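PDB 3BWX: Alpha/beta hydrolase from Novosphingobium aromaticivorans, which probably acts as a hydrolase of the alpha/beta-hydrolase fold and carries bound calcium ions in the crystal. Local coordinates for residues I122-L127 / T227-V232; E62-G67 / P80-Q85; T154-A159 / Q177-A182. The protein carries 1 engineered substitution. One frame throughout, in Å; residues are numbered along the deposited sequence.

Contact 1. Residues I122-L127 / T227-V232; sequences IAAAVL and TRPLLV
Arg-228 reaches across to the backbone of Ile-122 ahead of the paired part of two parallel strands. Its CB lies beside Ile-122 CG2, and CG packs against Ile-122 CB at 4.1 Å. The chain bends at chi2 and again at chi3 (-55°), the second bend bringing NE onto the Ile-122 carbonyl. There NE donates to Ile-122 O at 2.8 Å and NH2 to the same Ile-122 O at 3.0 Å, a side-on two-nitrogen grip on one oxygen that lies in the guanidinium plane. Over the centre of one guanidinium face sits Pro-229 CD, 3.8 Å above it. Beyond this, backbone bonds take over: Ala-125 N to Pro-229 O, Leu-231 N to Ala-125 O at 3.0 Å and Leu-127 N to Leu-231 O at 2.8 Å. Val-126 and Leu-231 lie side by side, CG1 of the valine 3.9 Å from CD2 of the leucine, on the face covered by helix 272-282. On the other face, covered by helix 219-225, Leu-230 CD1 touches Ala-125 CB at 3.9 Å and reaches Leu-127 CG. Two neighbouring parallel strands with helices over both faces are typical of the central sheet of the alpha/beta-hydrolase fold.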
loop_
_atom_site.group_PDB
_atom_site.type_symbol
_atom_site.label_atom_id
_atom_site.label_comp_id
_atom_site.label_asym_id
_atom_site.label_seq_id
_atom_site.Cartn_x
_atom_site.Cartn_y
_atom_site.Cartn_z
ATOM N N ILE A 122 9.898 9.582 -11.167
ATOM C CA ILE A 122 9.987 8.273 -10.532
ATOM C C ILE A 122 11.388 7.767 -10.794
ATOM O O ILE A 122 11.756 7.453 -11.927
ATOM C CB ILE A 122 8.968 7.271 -11.137
ATOM C CG1 ILE A 122 7.524 7.744 -10.911
ATOM C CG2 ILE A 122 9.198 5.838 -10.585
ATOM C CD1 ILE A 122 7.074 7.823 -9.441
ATOM N N ALA A 123 12.200 7.669 -9.751
ATOM C CA ALA A 123 13.542 7.095 -9.880
ATOM C C ALA A 123 13.481 5.601 -10.186
ATOM O O ALA A 123 14.266 5.102 -10.972
ATOM C CB ALA A 123 14.360 7.388 -8.609
ATOM N N ALA A 124 12.556 4.932 -9.530
ATOM C CA ALA A 124 12.255 3.518 -9.726
ATOM C C ALA A 124 10.965 3.229 -8.981
ATOM O O ALA A 124 10.530 4.046 -8.125
ATOM C CB ALA A 124 13.423 2.643 -9.223
ATOM N N ALA A 125 10.345 2.075 -9.239
ATOM C CA ALA A 125 9.090 1.756 -8.606
ATOM C C ALA A 125 8.919 0.237 -8.427
ATOM O O ALA A 125 9.486 -0.591 -9.139
ATOM C CB ALA A 125 7.901 2.334 -9.361
ATOM N N VAL A 126 8.065 -0.078 -7.469
ATOM C CA VAL A 126 7.631 -1.411 -7.167
ATOM C C VAL A 126 6.127 -1.404 -7.116
ATOM O O VAL A 126 5.574 -0.606 -6.376
ATOM C CB VAL A 126 8.175 -1.874 -5.791
ATOM C CG1 VAL A 126 7.643 -3.318 -5.458
ATOM C CG2 VAL A 126 9.704 -1.817 -5.730
ATOM N N LEU A 127 5.478 -2.272 -7.888
ATOM C CA LEU A 127 4.027 -2.482 -7.836
ATOM C C LEU A 127 3.836 -3.810 -7.128
ATOM O O LEU A 127 4.297 -4.854 -7.604
ATOM C CB LEU A 127 3.368 -2.522 -9.216
ATOM C CG LEU A 127 3.254 -1.222 -10.022
ATOM C CD1 LEU A 127 2.681 -1.535 -11.421
ATOM C CD2 LEU A 127 2.379 -0.185 -9.263
ATOM N N THR A 227 8.109 2.875 -18.296
ATOM C CA THR A 227 9.281 3.545 -18.858
ATOM C C THR A 227 10.425 3.823 -17.858
ATOM O O THR A 227 11.525 4.248 -18.268
ATOM C CB THR A 227 8.920 4.891 -19.583
ATOM O OG1 THR A 227 8.538 5.877 -18.610
ATOM C CG2 THR A 227 7.800 4.700 -20.618
ATOM N N ARG A 228 10.165 3.615 -16.557
ATOM C CA ARG A 228 11.115 3.833 -15.493
ATOM C C ARG A 228 11.437 2.439 -14.947
ATOM O O ARG A 228 10.631 1.521 -15.160
ATOM C CB ARG A 228 10.487 4.713 -14.414
ATOM C CG ARG A 228 9.824 6.003 -14.993
ATOM C CD ARG A 228 10.824 6.919 -15.704
ATOM N NE ARG A 228 11.873 7.185 -14.753
ATOM C CZ ARG A 228 13.166 6.992 -14.935
ATOM N NH1 ARG A 228 13.652 6.651 -16.125
ATOM N NH2 ARG A 228 13.989 7.168 -13.917
ATOM N N PRO A 229 12.571 2.283 -14.232
ATOM C CA PRO A 229 12.893 0.963 -13.629
ATOM C C PRO A 229 11.773 0.454 -12.749
ATOM O O PRO A 229 11.282 1.187 -11.859
ATOM C CB PRO A 229 14.156 1.236 -12.824
ATOM C CG PRO A 229 14.766 2.455 -13.492
ATOM C CD PRO A 229 13.631 3.275 -14.012
ATOM N N LEU A 230 11.349 -0.782 -12.984
ATOM C CA LEU A 230 10.135 -1.309 -12.386
ATOM C C LEU A 230 10.283 -2.758 -12.018
ATOM O O LEU A 230 10.711 -3.592 -12.819
ATOM C CB LEU A 230 8.932 -1.125 -13.339
ATOM C CG LEU A 230 7.554 -1.526 -12.796
ATOM C CD1 LEU A 230 7.049 -0.787 -11.539
ATOM C CD2 LEU A 230 6.519 -1.372 -13.964
ATOM N N LEU A 231 9.828 -3.026 -10.804
ATOM C CA LEU A 231 9.560 -4.354 -10.286
ATOM C C LEU A 231 8.075 -4.514 -10.040
ATOM O O LEU A 231 7.440 -3.627 -9.436
ATOM C CB LEU A 231 10.278 -4.543 -8.949
ATOM C CG LEU A 231 9.903 -5.779 -8.068
ATOM C CD1 LEU A 231 10.269 -7.109 -8.752
ATOM C CD2 LEU A 231 10.566 -5.676 -6.654
ATOM N N VAL A 232 7.562 -5.667 -10.476
ATOM C CA VAL A 232 6.208 -6.105 -10.190
ATOM C C VAL A 232 6.281 -7.358 -9.320
ATOM O O VAL A 232 6.887 -8.353 -9.736
ATOM C CB VAL A 232 5.406 -6.379 -11.456
ATOM C CG1 VAL A 232 3.967 -6.773 -11.083
ATOM C CG2 VAL A 232 5.380 -5.187 -12.357
#

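Contact 2. Residues E62-G67 / P80-Q85; sequences EMRGRG and PMQYLQ. With EDO (1,2-ethanediol), chain R.
Tyr-83 sets CG anti to its carbonyl carbon (chi1 -47°), while Arg-66 bends at chi2 (78°), which turns CD. Phenol and guanidinium meet at about a right angle, their planes 83° apart. The contact joins a type II beta turn, Met-63 to Arg-66, to the first turns of helix 80-94; Gly-65 takes the positive-phi position of that turn. Arg-66 NH1 donates twice: to Tyr-83 OH across the contact at 2.9 Å, somewhat tilted from the guanidinium plane, and in plane to Arg-64 O within its own turn at 2.8 Å. The selenium of selenomethionine Met-63 lies 3.8 Å from Tyr-83 CB and obliquely to the ring, a Met-aromatic contact. At the ring edge comes Arg-64 CG, 3.8 Å from Tyr-83 CE1. Gln-82 CG sits over the centre of the Arg-64 guanidinium, 3.5 Å above its plane. That guanidinium is anchored by salt bridges to Asp-14 and Asp-86, and Asp-86 also accepts from Gln-82 NE2. Leu-106 and Leu-110 of helix 106-117 pack on Tyr-83. A water lies in the plane of the tyrosine ring, its oxygen 2.6 Å from Tyr-83 OH, and accepts a hydrogen bond from Arg-66 NH2.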
loop_
_atom_site.group_PDB
_atom_site.type_symbol
_atom_site.label_atom_id
_atom_site.label_comp_id
_atom_site.label_asym_id
_atom_site.label_seq_id
_atom_site.Cartn_x
_atom_site.Cartn_y
_atom_site.Cartn_z
ATOM N N GLU A 62 0.036 7.747 5.473
ATOM C CA GLU A 62 -1.273 7.139 5.671
ATOM C C GLU A 62 -2.336 8.083 5.078
ATOM O O GLU A 62 -2.322 9.283 5.364
ATOM C CB GLU A 62 -1.536 6.988 7.183
ATOM C CG GLU A 62 -0.355 6.350 7.874
ATOM C CD GLU A 62 -0.607 5.996 9.289
ATOM O OE1 GLU A 62 -0.979 6.868 10.134
ATOM O OE2 GLU A 62 -0.404 4.806 9.555
HETATM N N MSE A 63 -3.226 7.528 4.252
HETATM C CA MSE A 63 -4.235 8.360 3.643
HETATM C C MSE A 63 -5.265 8.832 4.673
HETATM O O MSE A 63 -5.383 8.261 5.798
HETATM C CB MSE A 63 -4.901 7.602 2.507
HETATM C CG MSE A 63 -3.930 7.312 1.395
HETATM SE SE MSE A 63 -2.914 8.804 0.568
HETATM C CE MSE A 63 -1.413 8.950 1.852
ATOM N N ARG A 64 -6.013 9.870 4.322
ATOM C CA ARG A 64 -7.076 10.346 5.198
ATOM C C ARG A 64 -7.936 9.136 5.542
ATOM O O ARG A 64 -8.220 8.277 4.678
ATOM C CB ARG A 64 -7.943 11.421 4.526
ATOM C CG ARG A 64 -8.555 11.010 3.189
ATOM C CD ARG A 64 -9.440 12.062 2.541
ATOM N NE ARG A 64 -8.642 13.212 2.175
ATOM C CZ ARG A 64 -9.065 14.457 2.102
ATOM N NH1 ARG A 64 -10.286 14.780 2.431
ATOM N NH2 ARG A 64 -8.208 15.404 1.735
ATOM N N GLY A 65 -8.325 9.061 6.805
ATOM C CA GLY A 65 -9.191 8.000 7.310
ATOM C C GLY A 65 -8.480 6.725 7.706
ATOM O O GLY A 65 -9.146 5.746 8.066
ATOM N N ARG A 66 -7.154 6.690 7.590
ATOM C CA ARG A 66 -6.399 5.490 7.962
ATOM C C ARG A 66 -5.361 5.830 9.005
ATOM O O ARG A 66 -4.711 6.873 8.949
ATOM C CB ARG A 66 -5.662 4.860 6.771
ATOM C CG ARG A 66 -6.563 4.197 5.737
ATOM C CD ARG A 66 -7.249 5.161 4.797
ATOM N NE ARG A 66 -7.853 4.443 3.683
ATOM C CZ ARG A 66 -8.754 4.972 2.873
ATOM N NH1 ARG A 66 -9.155 6.215 3.004
ATOM N NH2 ARG A 66 -9.250 4.216 1.924
ATOM N N GLY A 67 -5.185 4.920 9.955
ATOM C CA GLY A 67 -4.122 5.082 10.953
ATOM C C GLY A 67 -4.294 6.344 11.730
ATOM O O GLY A 67 -5.397 6.637 12.220
ATOM N N PRO A 80 -9.992 7.728 -4.709
ATOM C CA PRO A 80 -8.624 7.749 -5.237
ATOM C C PRO A 80 -8.061 9.042 -5.724
ATOM O O PRO A 80 -6.889 9.323 -5.445
ATOM C CB PRO A 80 -8.655 6.699 -6.344
ATOM C CG PRO A 80 -9.665 5.731 -5.875
ATOM C CD PRO A 80 -10.736 6.584 -5.269
HETATM N N MSE A 81 -8.840 9.848 -6.432
HETATM C CA MSE A 81 -8.272 11.144 -6.877
HETATM C C MSE A 81 -7.965 12.132 -5.766
HETATM O O MSE A 81 -7.108 12.992 -5.914
HETATM C CB MSE A 81 -9.127 11.764 -7.985
HETATM C CG MSE A 81 -9.287 10.837 -9.190
HETATM SE SE MSE A 81 -7.648 10.135 -9.969
HETATM C CE MSE A 81 -6.975 11.748 -10.545
ATOM N N GLN A 82 -8.680 12.013 -4.654
ATOM C CA GLN A 82 -8.393 12.788 -3.477
ATOM C C GLN A 82 -7.097 12.321 -2.813
ATOM O O GLN A 82 -6.263 13.141 -2.477
ATOM C CB GLN A 82 -9.546 12.797 -2.490
ATOM C CG GLN A 82 -9.311 13.747 -1.339
ATOM C CD GLN A 82 -9.240 15.171 -1.788
ATOM O OE1 GLN A 82 -10.201 15.693 -2.346
ATOM N NE2 GLN A 82 -8.141 15.817 -1.558
ATOM N N TYR A 83 -6.912 11.001 -2.691
ATOM C CA TYR A 83 -5.651 10.516 -2.162
ATOM C C TYR A 83 -4.488 10.961 -3.041
ATOM O O TYR A 83 -3.432 11.312 -2.514
ATOM C CB TYR A 83 -5.655 9.023 -2.036
ATOM C CG TYR A 83 -6.895 8.467 -1.387
ATOM C CD1 TYR A 83 -7.480 9.098 -0.308
ATOM C CD2 TYR A 83 -7.433 7.200 -1.777
ATOM C CE1 TYR A 83 -8.619 8.574 0.293
ATOM C CE2 TYR A 83 -8.590 6.685 -1.190
ATOM C CZ TYR A 83 -9.178 7.378 -0.153
ATOM O OH TYR A 83 -10.326 6.882 0.420
ATOM N N LEU A 84 -4.679 10.947 -4.352
ATOM C CA LEU A 84 -3.620 11.398 -5.280
ATOM C C LEU A 84 -3.285 12.889 -5.002
ATOM O O LEU A 84 -2.108 13.250 -4.884
ATOM C CB LEU A 84 -4.061 11.218 -6.728
ATOM C CG LEU A 84 -3.149 11.790 -7.814
ATOM C CD1 LEU A 84 -1.822 11.084 -7.761
ATOM C CD2 LEU A 84 -3.821 11.557 -9.189
ATOM N N GLN A 85 -4.324 13.741 -4.875
ATOM C CA GLN A 85 -4.106 15.141 -4.548
ATOM C C GLN A 85 -3.372 15.312 -3.207
ATOM O O GLN A 85 -2.493 16.132 -3.071
ATOM C CB GLN A 85 -5.410 15.955 -4.536
ATOM C CG GLN A 85 -5.178 17.484 -4.293
ATOM C CD GLN A 85 -6.450 18.297 -3.875
ATOM O OE1 GLN A 85 -6.873 18.330 -2.695
ATOM N NE2 GLN A 85 -7.032 19.001 -4.859
HETATM C C1 EDO R . 0.825 4.970 12.905
HETATM O O1 EDO R . 0.274 4.739 14.202
HETATM C C2 EDO R . 0.344 3.855 12.027
HETATM O O2 EDO R . -1.056 4.008 11.974
HETATM O O HOH W 1 -11.483 4.655 -0.365
#

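Contact 3. Residues T154-A159 / Q177-A182; sequences TWMHAA and QWLRYA. With EDO (1,2-ethanediol), chain H.
Leu-179 points its two methyls into the side of helix 155-166. CD2 lies 3.7 Å from Ala-159 CB and equally close to the backbone, at 3.7 Å from Trp-155 O; it also borders Trp-155 CB. Met-156 CE lies against both methyls, nearest Leu-179 CD1 at 4.0 Å. CB of this selenomethionine points away from the other helix; its chain bends at chi2 (65°) and chi3, and CE ends against Leu-179, the two side chains crossing obliquely. Trp-155 presents the six-membered half of its indole to Ala-182: CZ3 is 4.0 Å from Ala-182 CB, and Ala-182 O lies near the ring plane, 3.7 Å from that same CZ3, so it meets the indole edge rather than a face. Trp-178 is used differently, touching Ala-159 CB through its own CB at 4.3 Å; the indole leads away from 154-159, to Gln-163 and Ser-166 farther along the same helix, and stacks edge-to-face with Trp-173. The segment axes come within 9.2 Å at 98°, nearly perpendicular, with Ala-159 and Ala-182 in the interface. Thr-154 N-caps helix 155-166, its OG1 accepting from His-157 N at 3.0 Å. Ile-194 and Met-186 of the small antiparallel sheet also pack on Trp-155. Such apolar helix crossing, in an insertion with more helix than strand between strands 122-128 and 230-235, is consistent with the cap, or lid, of alpha/beta hydrolases.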
loop_
_atom_site.group_PDB
_atom_site.type_symbol
_atom_site.label_atom_id
_atom_site.label_comp_id
_atom_site.label_asym_id
_atom_site.label_seq_id
_atom_site.Cartn_x
_atom_site.Cartn_y
_atom_site.Cartn_z
ATOM N N THR A 154 -9.879 -9.687 22.333
ATOM C CA THR A 154 -8.473 -10.088 22.437
ATOM C C THR A 154 -7.788 -10.180 21.101
ATOM O O THR A 154 -8.443 -10.418 20.051
ATOM C CB THR A 154 -8.372 -11.459 23.127
ATOM O OG1 THR A 154 -8.739 -12.556 22.251
ATOM C CG2 THR A 154 -9.268 -11.497 24.339
ATOM N N TRP A 155 -6.455 -10.048 21.125
ATOM C CA TRP A 155 -5.658 -10.178 19.909
ATOM C C TRP A 155 -5.736 -11.588 19.304
ATOM O O TRP A 155 -5.681 -11.760 18.078
ATOM C CB TRP A 155 -4.214 -9.774 20.176
ATOM C CG TRP A 155 -4.061 -8.280 20.188
ATOM C CD1 TRP A 155 -3.828 -7.502 21.279
ATOM C CD2 TRP A 155 -4.173 -7.378 19.069
ATOM N NE1 TRP A 155 -3.792 -6.177 20.918
ATOM C CE2 TRP A 155 -3.977 -6.080 19.562
ATOM C CE3 TRP A 155 -4.438 -7.555 17.710
ATOM C CZ2 TRP A 155 -4.043 -4.955 18.750
ATOM C CZ3 TRP A 155 -4.487 -6.440 16.890
ATOM C CH2 TRP A 155 -4.289 -5.146 17.423
HETATM N N MSE A 156 -5.855 -12.587 20.165
HETATM C CA MSE A 156 -5.918 -13.944 19.667
HETATM C C MSE A 156 -7.213 -14.132 18.888
HETATM O O MSE A 156 -7.204 -14.747 17.834
HETATM C CB MSE A 156 -5.876 -14.931 20.791
HETATM C CG MSE A 156 -5.823 -16.345 20.309
HETATM SE SE MSE A 156 -4.131 -16.775 19.318
HETATM C CE MSE A 156 -3.068 -15.691 20.253
ATOM N N HIS A 157 -8.329 -13.666 19.443
ATOM C CA HIS A 157 -9.605 -13.752 18.743
ATOM C C HIS A 157 -9.536 -12.997 17.414
ATOM O O HIS A 157 -10.029 -13.481 16.406
ATOM C CB HIS A 157 -10.760 -13.258 19.644
ATOM C CG HIS A 157 -11.118 -14.223 20.722
ATOM N ND1 HIS A 157 -11.984 -13.917 21.750
ATOM C CD2 HIS A 157 -10.749 -15.508 20.912
ATOM C CE1 HIS A 157 -12.113 -14.972 22.534
ATOM N NE2 HIS A 157 -11.378 -15.952 22.045
ATOM N N ALA A 158 -8.956 -11.814 17.406
ATOM C CA ALA A 158 -8.769 -11.069 16.158
ATOM C C ALA A 158 -7.949 -11.831 15.127
ATOM O O ALA A 158 -8.302 -11.914 13.966
ATOM C CB ALA A 158 -8.167 -9.688 16.409
ATOM N N ALA A 159 -6.814 -12.381 15.562
ATOM C CA ALA A 159 -5.949 -13.137 14.703
ATOM C C ALA A 159 -6.677 -14.319 14.090
ATOM O O ALA A 159 -6.529 -14.592 12.889
ATOM C CB ALA A 159 -4.741 -13.637 15.537
ATOM N N GLN A 177 2.902 -15.079 12.867
ATOM C CA GLN A 177 2.711 -14.321 11.643
ATOM C C GLN A 177 1.303 -13.698 11.603
ATOM O O GLN A 177 1.155 -12.518 11.246
ATOM C CB GLN A 177 3.007 -15.151 10.400
ATOM C CG GLN A 177 4.452 -15.600 10.319
ATOM C CD GLN A 177 4.663 -16.574 9.208
ATOM O OE1 GLN A 177 4.301 -17.768 9.336
ATOM N NE2 GLN A 177 5.211 -16.076 8.069
ATOM N N TRP A 178 0.258 -14.442 11.949
ATOM C CA TRP A 178 -1.069 -13.827 12.033
ATOM C C TRP A 178 -1.191 -12.670 13.040
ATOM O O TRP A 178 -1.905 -11.703 12.804
ATOM C CB TRP A 178 -2.144 -14.879 12.346
ATOM C CG TRP A 178 -2.403 -15.803 11.155
ATOM C CD1 TRP A 178 -2.077 -17.110 11.052
ATOM C CD2 TRP A 178 -3.022 -15.430 9.922
ATOM N NE1 TRP A 178 -2.439 -17.586 9.818
ATOM C CE2 TRP A 178 -2.997 -16.571 9.089
ATOM C CE3 TRP A 178 -3.540 -14.233 9.432
ATOM C CZ2 TRP A 178 -3.524 -16.567 7.789
ATOM C CZ3 TRP A 178 -4.029 -14.220 8.120
ATOM C CH2 TRP A 178 -4.027 -15.389 7.329
ATOM N N LEU A 179 -0.521 -12.795 14.187
ATOM C CA LEU A 179 -0.559 -11.754 15.213
ATOM C C LEU A 179 0.170 -10.494 14.736
ATOM O O LEU A 179 -0.299 -9.373 14.932
ATOM C CB LEU A 179 0.017 -12.265 16.534
ATOM C CG LEU A 179 -0.898 -13.176 17.331
ATOM C CD1 LEU A 179 -0.045 -13.841 18.444
ATOM C CD2 LEU A 179 -2.094 -12.485 17.895
ATOM N N ARG A 180 1.316 -10.701 14.110
ATOM C CA ARG A 180 2.101 -9.584 13.559
ATOM C C ARG A 180 1.248 -8.819 12.516
ATOM O O ARG A 180 1.170 -7.601 12.497
ATOM C CB ARG A 180 3.396 -10.113 12.904
ATOM C CG ARG A 180 4.309 -8.974 12.439
ATOM C CD ARG A 180 5.448 -9.444 11.542
ATOM N NE ARG A 180 6.266 -10.356 12.264
ATOM C CZ ARG A 180 6.597 -11.610 11.929
ATOM N NH1 ARG A 180 6.296 -12.207 10.767
ATOM N NH2 ARG A 180 7.354 -12.254 12.779
ATOM N N TYR A 181 0.586 -9.581 11.664
ATOM C CA TYR A 181 -0.295 -9.009 10.669
ATOM C C TYR A 181 -1.471 -8.265 11.311
ATOM O O TYR A 181 -1.852 -7.184 10.834
ATOM C CB TYR A 181 -0.819 -10.183 9.852
ATOM C CG TYR A 181 -1.758 -9.904 8.696
ATOM C CD1 TYR A 181 -1.276 -9.381 7.517
ATOM C CD2 TYR A 181 -3.088 -10.262 8.762
ATOM C CE1 TYR A 181 -2.113 -9.177 6.436
ATOM C CE2 TYR A 181 -3.936 -10.065 7.696
ATOM C CZ TYR A 181 -3.431 -9.527 6.528
ATOM O OH TYR A 181 -4.259 -9.323 5.429
ATOM N N ALA A 182 -2.109 -8.872 12.326
ATOM C CA ALA A 182 -3.283 -8.310 13.009
ATOM C C ALA A 182 -2.905 -6.920 13.523
ATOM O O ALA A 182 -3.694 -5.965 13.357
ATOM C CB ALA A 182 -3.802 -9.224 14.155
HETATM C C1 EDO H . 4.004 -10.389 8.052
HETATM O O1 EDO H . 5.373 -10.086 8.405
HETATM C C2 EDO H . 3.481 -11.614 8.808
HETATM O O2 EDO H . 4.242 -12.750 8.369
#

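Overall arrangement
Contacts 1 and 2 are buried, and both belong to the main alpha/beta body: contact 1 knits two neighbouring strands of the central sheet, contact 2 fixes a loop after another strand of that sheet to helix 80-94. Contact 3 is only partly buried and lies on the opposite side of the chain's centre from contact 1, their centres about 33 Å apart. In sequence it is nested inside the loop that contact 1 closes, as expected for an insertion between two sheet strands. None of the three touches another. Chemistry follows place: backbone bonding, plus one arginine grip on a carbonyl, in the sheet, arginine-centred polar bonding round a tyrosine in 62-67/80-85, and largely apolar packing between the helices of 154-159/177-182.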